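Long-range contacts in beta-lactamase (Serratia marcescens, PDB 5GWA), which probably hydrolyses beta-lactam antibiotics to substituted beta-amino acids, as a class A extended-spectrum beta-lactamase, and is inhibited by avibactam: residues Lys70-Lys75 with Leu98-Ile103; Ser106-Ser111 with Leu189-Glu194. All coordinates share one frame; numbering follows the deposited sequence.

In the fold
Interaction 1 comes first along the chain and closes before interaction 2 opens; their centres lie 16 Å apart, on the same side of the chain's centre. The centre of interaction 1 lies about 22 Å, and that of interaction 2 about 10 Å, from the centre of the chain. Both use helix 100-109. In interaction 1 its first turn follows directly from strand 96-99, which pairs with strand 71-74. In interaction 2 its last turn meets the C-terminal part of helix 182-193, just before Ser-111 in the avibactam pocket. The helix thus runs from a peripheral two-stranded antiparallel sheet inward to the active site of the class A fold, where helix 182-193 in turn touches strand 212-218.

Interaction 1 of 2, residues Lys70-Lys75 with Leu98-Ile103; sequences KKLFVK and LSFSEI. With NA (sodium ion), chain I.
Leu-72 reaches from strand 71-74 over the start of helix 100-109, and its side chain crosses that of Phe-100 at about a right angle. Its CB lies near the carbonyl oxygen of Leu-98. CG stands anti to its own carbonyl carbon (chi1 -58°), and from there it meets CE1 of the Phe-100 ring at 3.8 Å. The branches then divide: CD2 approaches CZ of Phe-100 at 3.7 Å, oblique to the ring, whereas CD1 touches both CE1 of that ring and CD1 of Ile-103. CB of Lys-70 comes to the ring edge, in its plane. Val-74, two residues along the strand, places CG2 against CD1 of Leu-98 and CD1 of Ile-103. Helix 113-123 packs on this apolar group through Ile-118 and Phe-122.

The backbone evidence defines a two-stranded antiparallel sheet. Leu-72 and Leu-98 form a hydrogen-bonded pair: Leu-98 N donates to Leu-72 O at 2.9 Å, and Leu-72 N donates in return to Leu-98 O. Lys-71 and Ser-99 form the adjoining non-hydrogen-bonded pair, CA to CA 3.9 Å. At Phe-100, the first helix residue, the backbone is still tied to the strand segment, its N donating to Lys-70 O at 3.0 Å.

Ser-99 is the N-cap. Its OG, set between the backbone N and the carbonyl carbon (chi1 63°), accepts from Glu-102 N at 2.9 Å. Glu-102 OE1 binds a sodium ion at 2.7 Å, and a water molecule is a further ligand of the ion. The other carboxylate oxygen, Glu-102 OE2, is hydrogen-bonded to Tyr-91 OH.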
ATOM      1  N   LYS A  70     -16.702  20.341   5.622  1.00 14.79           N
ATOM      2  CA  LYS A  70     -17.463  19.416   6.459  1.00 16.50           C
ATOM      3  C   LYS A  70     -16.716  18.080   6.533  1.00 16.15           C
ATOM      4  O   LYS A  70     -15.831  17.788   5.708  1.00 14.94           O
ATOM      5  CB  LYS A  70     -18.874  19.233   5.970  1.00 19.53           C
ATOM      6  CG  LYS A  70     -19.697  20.514   6.065  1.00 27.45           C
ATOM      7  CD  LYS A  70     -19.789  21.014   7.501  1.00 31.47           C
ATOM      8  CE  LYS A  70     -21.044  21.851   7.710  1.00 42.80           C
ATOM      9  NZ  LYS A  70     -22.266  21.097   7.301  1.00 47.38           N
ATOM     10  N   LYS A  71     -16.965  17.345   7.612  1.00 14.42           N
ATOM     11  CA  LYS A  71     -16.158  16.160   7.938  1.00 14.43           C
ATOM     12  C   LYS A  71     -16.953  14.868   8.022  1.00 14.10           C
ATOM     13  O   LYS A  71     -18.048  14.823   8.610  1.00 13.70           O
ATOM     14  CB  LYS A  71     -15.445  16.344   9.263  1.00 13.32           C
ATOM     15  CG  LYS A  71     -14.525  17.559   9.281  1.00 16.13           C
ATOM     16  CD  LYS A  71     -13.736  17.624  10.556  1.00 18.58           C
ATOM     17  CE  LYS A  71     -12.924  18.909  10.621  1.00 22.61           C
ATOM     18  NZ  LYS A  71     -12.157  19.045  11.876  1.00 26.63           N
ATOM     19  N   LEU A  72     -16.388  13.816   7.428  1.00 12.22           N
ATOM     20  CA  LEU A  72     -16.823  12.452   7.625  1.00 13.01           C
ATOM     21  C   LEU A  72     -16.190  11.827   8.844  1.00 13.17           C
ATOM     22  O   LEU A  72     -15.018  12.096   9.140  1.00 14.20           O
ATOM     23  CB  LEU A  72     -16.486  11.609   6.395  1.00 11.53           C
ATOM     24  CG  LEU A  72     -17.054  12.056   5.062  1.00 12.78           C
ATOM     25  CD1 LEU A  72     -16.597  11.183   3.924  1.00 15.10           C
ATOM     26  CD2 LEU A  72     -18.565  12.038   5.128  1.00 14.05           C
ATOM     27  N   PHE A  73     -16.920  10.930   9.524  1.00 12.59           N
ATOM     28  CA  PHE A  73     -16.267  10.112  10.530  1.00 12.45           C
ATOM     29  C   PHE A  73     -15.647   8.899   9.871  1.00 12.55           C
ATOM     30  O   PHE A  73     -16.329   8.099   9.262  1.00 15.88           O
ATOM     31  CB  PHE A  73     -17.256   9.662  11.629  1.00 14.52           C
ATOM     32  CG  PHE A  73     -16.571   9.047  12.829  1.00 13.07           C
ATOM     33  CD1 PHE A  73     -16.032   9.842  13.793  1.00 14.10           C
ATOM     34  CD2 PHE A  73     -16.392   7.676  12.910  1.00 16.41           C
ATOM     35  CE1 PHE A  73     -15.366   9.292  14.882  1.00 16.17           C
ATOM     36  CE2 PHE A  73     -15.715   7.120  13.994  1.00 15.13           C
ATOM     37  CZ  PHE A  73     -15.219   7.931  14.965  1.00 14.68           C
ATOM     38  N   VAL A  74     -14.317   8.829   9.894  1.00 11.89           N
ATOM     39  CA  VAL A  74     -13.594   7.742   9.277  1.00 12.62           C
ATOM     40  C   VAL A  74     -13.284   6.693  10.328  1.00 12.66           C
ATOM     41  O   VAL A  74     -12.515   6.933  11.268  1.00 12.59           O
ATOM     42  CB  VAL A  74     -12.301   8.283   8.622  1.00 12.49           C
ATOM     43  CG1 VAL A  74     -11.460   7.146   8.032  1.00 14.80           C
ATOM     44  CG2 VAL A  74     -12.678   9.306   7.548  1.00 14.68           C
ATOM     45  N   LYS A  75     -14.016   5.590  10.234  1.00 14.04           N
ATOM     46  CA  LYS A  75     -13.831   4.454  11.154  1.00 14.76           C
ATOM     47  C   LYS A  75     -12.478   3.814  10.949  1.00 15.47           C
ATOM     48  O   LYS A  75     -11.954   3.828   9.867  1.00 13.57           O
ATOM     49  CB  LYS A  75     -14.903   3.381  10.896  1.00 19.66           C
ATOM     50  CG  LYS A  75     -16.282   3.787  11.369  1.00 23.09           C
ATOM     51  CD  LYS A  75     -17.247   2.604  11.342  1.00 30.61           C
ATOM     52  CE  LYS A  75     -17.743   2.296   9.947  1.00 37.37           C
ATOM     53  NZ  LYS A  75     -18.991   1.472  10.022  1.00 43.08           N
ATOM     54  N   LEU A  98     -12.590  13.624   9.462  1.00 12.11           N
ATOM     55  CA  LEU A  98     -11.722  14.210   8.404  1.00 13.21           C
ATOM     56  C   LEU A  98     -12.602  14.953   7.395  1.00 12.49           C
ATOM     57  O   LEU A  98     -13.580  14.445   6.931  1.00 13.40           O
ATOM     58  CB  LEU A  98     -10.919  13.126   7.698  1.00 12.97           C
ATOM     59  CG  LEU A  98      -9.874  12.402   8.544  1.00 12.46           C
ATOM     60  CD1 LEU A  98      -9.234  11.289   7.735  1.00 13.74           C
ATOM     61  CD2 LEU A  98      -8.821  13.312   9.090  1.00 15.67           C
ATOM     62  N   SER A  99     -12.136  16.099   6.942  1.00 13.44           N
ATOM     63  CA  SER A  99     -12.908  16.859   5.969  1.00 13.99           C
ATOM     64  C   SER A  99     -12.930  16.183   4.617  1.00 11.90           C
ATOM     65  O   SER A  99     -11.978  15.481   4.235  1.00 13.91           O
ATOM     66  CB  SER A  99     -12.359  18.282   5.791  1.00 15.49           C
ATOM     67  OG  SER A  99     -11.012  18.290   5.267  1.00 15.64           O
ATOM     68  N   PHE A 100     -13.950  16.484   3.831  1.00 12.96           N
ATOM     69  CA  PHE A 100     -13.970  16.058   2.447  1.00 11.59           C
ATOM     70  C   PHE A 100     -12.703  16.579   1.764  1.00 13.35           C
ATOM     71  O   PHE A 100     -12.128  15.891   0.932  1.00 13.58           O
ATOM     72  CB  PHE A 100     -15.185  16.618   1.710  1.00 13.70           C
ATOM     73  CG  PHE A 100     -16.467  16.049   2.167  1.00 14.08           C
ATOM     74  CD1 PHE A 100     -16.903  14.818   1.723  1.00 12.79           C
ATOM     75  CD2 PHE A 100     -17.303  16.787   3.023  1.00 14.43           C
ATOM     76  CE1 PHE A 100     -18.096  14.277   2.161  1.00 15.13           C
ATOM     77  CE2 PHE A 100     -18.502  16.265   3.429  1.00 15.61           C
ATOM     78  CZ  PHE A 100     -18.905  15.012   3.006  1.00 15.10           C
ATOM     79  N   SER A 101     -12.340  17.839   2.025  1.00 12.90           N
ATOM     80  CA  SER A 101     -11.112  18.411   1.446  1.00 13.41           C
ATOM     81  C   SER A 101      -9.874  17.533   1.679  1.00 12.13           C
ATOM     82  O   SER A 101      -9.166  17.163   0.728  1.00 13.83           O
ATOM     83  CB  SER A 101     -10.841  19.793   2.035  1.00 13.97           C
ATOM     84  OG  SER A 101      -9.606  20.299   1.572  1.00 17.20           O
ATOM     85  N   GLU A 102      -9.641  17.168   2.922  1.00 11.40           N
ATOM     86  CA  GLU A 102      -8.458  16.396   3.274  1.00 11.67           C
ATOM     87  C   GLU A 102      -8.543  15.035   2.579  1.00 10.31           C
ATOM     88  O   GLU A 102      -7.513  14.469   2.138  1.00 11.27           O
ATOM     89  CB  GLU A 102      -8.372  16.171   4.794  1.00 12.30           C
ATOM     90  CG  GLU A 102      -7.130  15.375   5.165  1.00 13.75           C
ATOM     91  CD  GLU A 102      -6.744  15.358   6.647  1.00 15.69           C
ATOM     92  OE1 GLU A 102      -7.307  16.127   7.453  1.00 16.70           O
ATOM     93  OE2 GLU A 102      -5.730  14.708   6.992  1.00 15.22           O
ATOM     94  N   ILE A 103      -9.705  14.420   2.617  1.00 10.31           N
ATOM     95  CA  ILE A 103      -9.848  13.077   2.041  1.00 10.80           C
ATOM     96  C   ILE A 103      -9.630  13.124   0.534  1.00 11.32           C
ATOM     97  O   ILE A 103      -8.893  12.287  -0.022  1.00 11.00           O
ATOM     98  CB  ILE A 103     -11.217  12.423   2.372  1.00 11.18           C
ATOM     99  CG1 ILE A 103     -11.322  12.190   3.892  1.00 12.71           C
ATOM    100  CG2 ILE A 103     -11.400  11.102   1.598  1.00 11.32           C
ATOM    101  CD1 ILE A 103     -12.742  11.926   4.357  1.00 13.32           C
TER
HETATM  102 NA    NA I 308      -9.697  17.234   8.150  1.00 22.65          NA
HETATM  103  O   HOH W   1     -10.005  19.904   8.342  1.00 29.91           O

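Interaction 2 of 2, residues Ser106-Ser111 with Leu189-Glu194; sequences STVSHS and LNTMIE. With NA (sodium ion), chain T; NXL ((2S,5R)-1-formyl-5-[(sulfooxy)amino]piperidine-2-carboxamide), chain B.
Ser-109 and Thr-191 meet through two first torsions: OG of Ser-109 stands anti to its own carbonyl carbon (chi1 -54°), directed at the neighbouring helix, and CG2 of Thr-191 stands anti to its backbone N, turned back toward the serine. The contact joins the last turn of helix 100-109 to the C-terminal part of helix 182-193, two helices of the class A beta-lactamase fold, just ahead of Ser-111, which with Asp-112 and Asn-113 matches the SDN motif of class A enzymes.

One direct hydrogen bond links the segments. Ser-109 OG donates to Thr-191 O at 2.7 Å, with a C=O...donor angle of 120° and the donor 39° above the carbonyl plane. The same hydroxyl oxygen touches Thr-191 CG2 at 3.1 Å, a close approach that puts the methyl beside the bond. A water donates to Ser-109 OG at 2.8 Å and also to OE1 of Glu-194, so the hydroxyl is gripped by two polar partners. OG1 of Thr-191 is hydrogen-bonded within its own helix to Phe-187 O, while CG2 meets Ser-109 and Val-108.

Beside this polar link, the side chains of Val-108 and Thr-191 cross at about a right angle, with Val-108 CB 3.7 Å from Thr-191 CG2. CG1 of Val-108 extends the apolar packing to CG of Met-192 at 4.0 Å. Phe-51 of helix 49-63 and Ala-213 of strand 212-218 touch Met-192 as well, carrying the packing toward the main sheet.

Beyond the helix, Ser-111 lies in the inhibitor pocket, hydrogen-bonded to Lys-50, in line with the SxxK lysine, and to Lys-215, in line with the K(T/S)G lysine. Its OG donates to OAG of the bound avibactam sulfate at 2.8 Å.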
ATOM      1  N   SER A 106      -5.890  13.629  -0.344  1.00  9.65           N
ATOM      2  CA  SER A 106      -5.111  12.397  -0.212  1.00 10.02           C
ATOM      3  C   SER A 106      -5.421  11.421  -1.359  1.00  9.08           C
ATOM      4  O   SER A 106      -4.516  10.726  -1.890  1.00  9.95           O
ATOM      5  CB  SER A 106      -5.382  11.739   1.126  1.00 10.88           C
ATOM      6  OG  SER A 106      -4.437  10.689   1.350  1.00 11.36           O
ATOM      7  N   THR A 107      -6.705  11.283  -1.649  1.00  8.27           N
ATOM      8  CA  THR A 107      -7.194  10.328  -2.658  1.00  8.21           C
ATOM      9  C   THR A 107      -6.639  10.658  -4.040  1.00  9.29           C
ATOM     10  O   THR A 107      -6.302   9.768  -4.814  1.00  9.67           O
ATOM     11  CB  THR A 107      -8.722  10.367  -2.693  1.00  8.75           C
ATOM     12  OG1 THR A 107      -9.205   9.936  -1.415  1.00  9.49           O
ATOM     13  CG2 THR A 107      -9.240   9.412  -3.742  1.00  9.41           C
ATOM     14  N   VAL A 108      -6.610  11.951  -4.381  1.00  9.33           N
ATOM     15  CA  VAL A 108      -6.192  12.365  -5.729  1.00 10.24           C
ATOM     16  C   VAL A 108      -4.691  12.619  -5.790  1.00 10.02           C
ATOM     17  O   VAL A 108      -3.983  11.959  -6.556  1.00 10.58           O
ATOM     18  CB  VAL A 108      -6.931  13.622  -6.202  1.00  9.18           C
ATOM     19  CG1 VAL A 108      -6.352  14.149  -7.512  1.00 10.31           C
ATOM     20  CG2 VAL A 108      -8.399  13.322  -6.325  1.00 10.42           C
ATOM     21  N   SER A 109      -4.144  13.459  -4.919  1.00  9.41           N
ATOM     22  CA  SER A 109      -2.713  13.850  -5.035  1.00  9.53           C
ATOM     23  C   SER A 109      -1.801  12.721  -4.591  1.00  9.72           C
ATOM     24  O   SER A 109      -0.689  12.587  -5.122  1.00 11.28           O
ATOM     25  CB  SER A 109      -2.401  15.110  -4.221  1.00 10.15           C
ATOM     26  OG  SER A 109      -3.320  16.122  -4.626  1.00 12.52           O
ATOM     27  N   HIS A 110      -2.226  11.924  -3.616  1.00  8.48           N
ATOM     28  CA  HIS A 110      -1.412  10.839  -3.088  1.00  9.31           C
ATOM     29  C   HIS A 110      -2.014   9.460  -3.378  1.00  8.37           C
ATOM     30  O   HIS A 110      -1.470   8.480  -2.935  1.00  9.09           O
ATOM     31  CB  HIS A 110      -1.199  11.016  -1.596  1.00  9.28           C
ATOM     32  CG  HIS A 110      -0.257  12.109  -1.274  1.00  9.99           C
ATOM     33  ND1 HIS A 110      -0.596  13.444  -1.222  1.00 14.39           N
ATOM     34  CD2 HIS A 110       1.067  12.045  -1.004  1.00  9.19           C
ATOM     35  CE1 HIS A 110       0.491  14.155  -0.956  1.00 11.21           C
ATOM     36  NE2 HIS A 110       1.506  13.326  -0.824  1.00 14.40           N
ATOM     37  N   SER A 111      -3.078   9.426  -4.171  1.00  7.67           N
ATOM     38  CA  SER A 111      -3.696   8.172  -4.601  1.00  8.31           C
ATOM     39  C   SER A 111      -4.081   7.236  -3.479  1.00  8.61           C
ATOM     40  O   SER A 111      -4.045   6.019  -3.642  1.00  8.86           O
ATOM     41  CB  SER A 111      -2.817   7.460  -5.609  1.00  8.69           C
ATOM     42  OG  SER A 111      -3.630   6.764  -6.558  1.00  9.39           O
ATOM     43  N   LEU A 189      -8.485  21.135  -9.662  1.00 11.55           N
ATOM     44  CA  LEU A 189      -7.287  21.430 -10.475  1.00 11.23           C
ATOM     45  C   LEU A 189      -6.042  21.604  -9.630  1.00 11.31           C
ATOM     46  O   LEU A 189      -4.980  21.054  -9.942  1.00 12.69           O
ATOM     47  CB  LEU A 189      -7.517  22.662 -11.369  1.00 12.75           C
ATOM     48  CG  LEU A 189      -6.366  22.992 -12.334  1.00 13.14           C
ATOM     49  CD1 LEU A 189      -6.014  21.860 -13.262  1.00 14.22           C
ATOM     50  CD2 LEU A 189      -6.719  24.206 -13.186  1.00 14.25           C
ATOM     51  N   ASN A 190      -6.116  22.387  -8.532  1.00  9.63           N
ATOM     52  CA  ASN A 190      -4.963  22.566  -7.684  1.00 12.44           C
ATOM     53  C   ASN A 190      -4.512  21.199  -7.155  1.00  9.87           C
ATOM     54  O   ASN A 190      -3.317  20.921  -7.090  1.00 11.18           O
ATOM     55  CB  ASN A 190      -5.265  23.507  -6.514  1.00 12.64           C
ATOM     56  CG  ASN A 190      -5.239  24.975  -6.916  1.00 14.89           C
ATOM     57  OD1 ASN A 190      -4.502  25.379  -7.791  1.00 16.13           O
ATOM     58  ND2 ASN A 190      -5.972  25.781  -6.187  1.00 15.42           N
ATOM     59  N   THR A 191      -5.489  20.365  -6.822  1.00 13.00           N
ATOM     60  CA  THR A 191      -5.187  19.071  -6.201  1.00 13.74           C
ATOM     61  C   THR A 191      -4.424  18.159  -7.223  1.00 11.72           C
ATOM     62  O   THR A 191      -3.387  17.528  -6.895  1.00 13.48           O
ATOM     63  CB  THR A 191      -6.482  18.446  -5.714  1.00 15.85           C
ATOM     64  OG1 THR A 191      -7.057  19.299  -4.687  1.00 16.70           O
ATOM     65  CG2 THR A 191      -6.239  17.101  -5.154  1.00 16.02           C
ATOM     66  N   MET A 192      -4.822  18.273  -8.473  1.00 11.55           N
ATOM     67  CA  MET A 192      -4.133  17.541  -9.567  1.00 12.09           C
ATOM     68  C   MET A 192      -2.737  18.043  -9.937  1.00 12.08           C
ATOM     69  O   MET A 192      -1.848  17.278 -10.278  1.00 11.62           O
ATOM     70  CB  MET A 192      -5.029  17.547 -10.789  1.00 10.26           C
ATOM     71  CG  MET A 192      -6.265  16.677 -10.629  1.00 13.09           C
ATOM     72  SD  MET A 192      -7.414  16.748 -11.989  1.00 15.21           S
ATOM     73  CE  MET A 192      -6.442  15.868 -13.224  1.00 15.58           C
ATOM     74  N   ILE A 193      -2.499  19.355  -9.784  1.00 13.27           N
ATOM     75  CA  ILE A 193      -1.151  19.890  -9.888  1.00 12.20           C
ATOM     76  C   ILE A 193      -0.264  19.508  -8.735  1.00 12.36           C
ATOM     77  O   ILE A 193       0.930  19.219  -8.901  1.00 13.40           O
ATOM     78  CB  ILE A 193      -1.186  21.436 -10.074  1.00 13.89           C
ATOM     79  CG1 ILE A 193      -1.959  21.790 -11.348  1.00 13.83           C
ATOM     80  CG2 ILE A 193       0.219  21.974 -10.146  1.00 15.52           C
ATOM     81  CD1 ILE A 193      -2.345  23.276 -11.431  1.00 13.96           C
ATOM     82  N   GLU A 194      -0.886  19.403  -7.545  1.00 13.01           N
ATOM     83  CA  GLU A 194      -0.224  19.002  -6.326  1.00 14.69           C
ATOM     84  C   GLU A 194       0.085  17.514  -6.263  1.00 13.42           C
ATOM     85  O   GLU A 194       0.723  17.057  -5.332  1.00 15.83           O
ATOM     86  CB  GLU A 194      -1.086  19.418  -5.123  1.00 15.84           C
ATOM     87  CG  GLU A 194      -1.038  20.929  -4.843  1.00 17.51           C
ATOM     88  CD  GLU A 194      -2.091  21.449  -3.875  1.00 25.46           C
ATOM     89  OE1 GLU A 194      -2.858  20.659  -3.274  1.00 20.74           O
ATOM     90  OE2 GLU A 194      -2.122  22.697  -3.680  1.00 28.15           O
TER
HETATM   91 NA    NA T 319       2.072  17.048 -10.358  1.00 24.80          NA
HETATM   92  OAC NXL B 301      -3.536   2.826  -9.340  1.00  9.90           O
HETATM   93  CAN NXL B 301      -3.694   3.176  -8.176  1.00 11.70           C
HETATM   94  N   NXL B 301      -3.184   2.611  -7.175  1.00 11.78           N
HETATM   95  CAJ NXL B 301      -3.159   3.252  -5.878  1.00 13.48           C
HETATM   96  CA  NXL B 301      -2.453   1.363  -7.351  1.00 12.91           C
HETATM   97  C   NXL B 301      -3.060   0.170  -6.696  1.00 19.17           C
HETATM   98  O   NXL B 301      -4.014   0.266  -5.946  1.00 16.90           O
HETATM   99  NAA NXL B 301      -2.392  -0.972  -6.882  1.00 22.01           N
HETATM  100  CB  NXL B 301      -1.038   1.558  -6.871  1.00 13.89           C
HETATM  101  CAH NXL B 301      -0.954   2.235  -5.524  1.00 15.68           C
HETATM  102  CAO NXL B 301      -1.728   3.546  -5.498  1.00 15.62           C
HETATM  103  NAK NXL B 301      -1.179   4.660  -6.300  1.00 25.03           N
HETATM  104  OAL NXL B 301      -0.387   4.332  -7.299  1.00 31.58           O
HETATM  105  SAR NXL B 301      -0.277   5.378  -8.414  1.00 24.20           S
HETATM  106  OAD NXL B 301       0.919   6.089  -8.089  1.00 31.54           O
HETATM  107  OAE NXL B 301      -0.045   4.895  -9.729  1.00 30.44           O
HETATM  108  OAG NXL B 301      -1.777   6.020  -8.492  1.00 31.48           O
HETATM  109  O   HOH W   2      -3.345  18.071  -2.627  1.00 15.75           O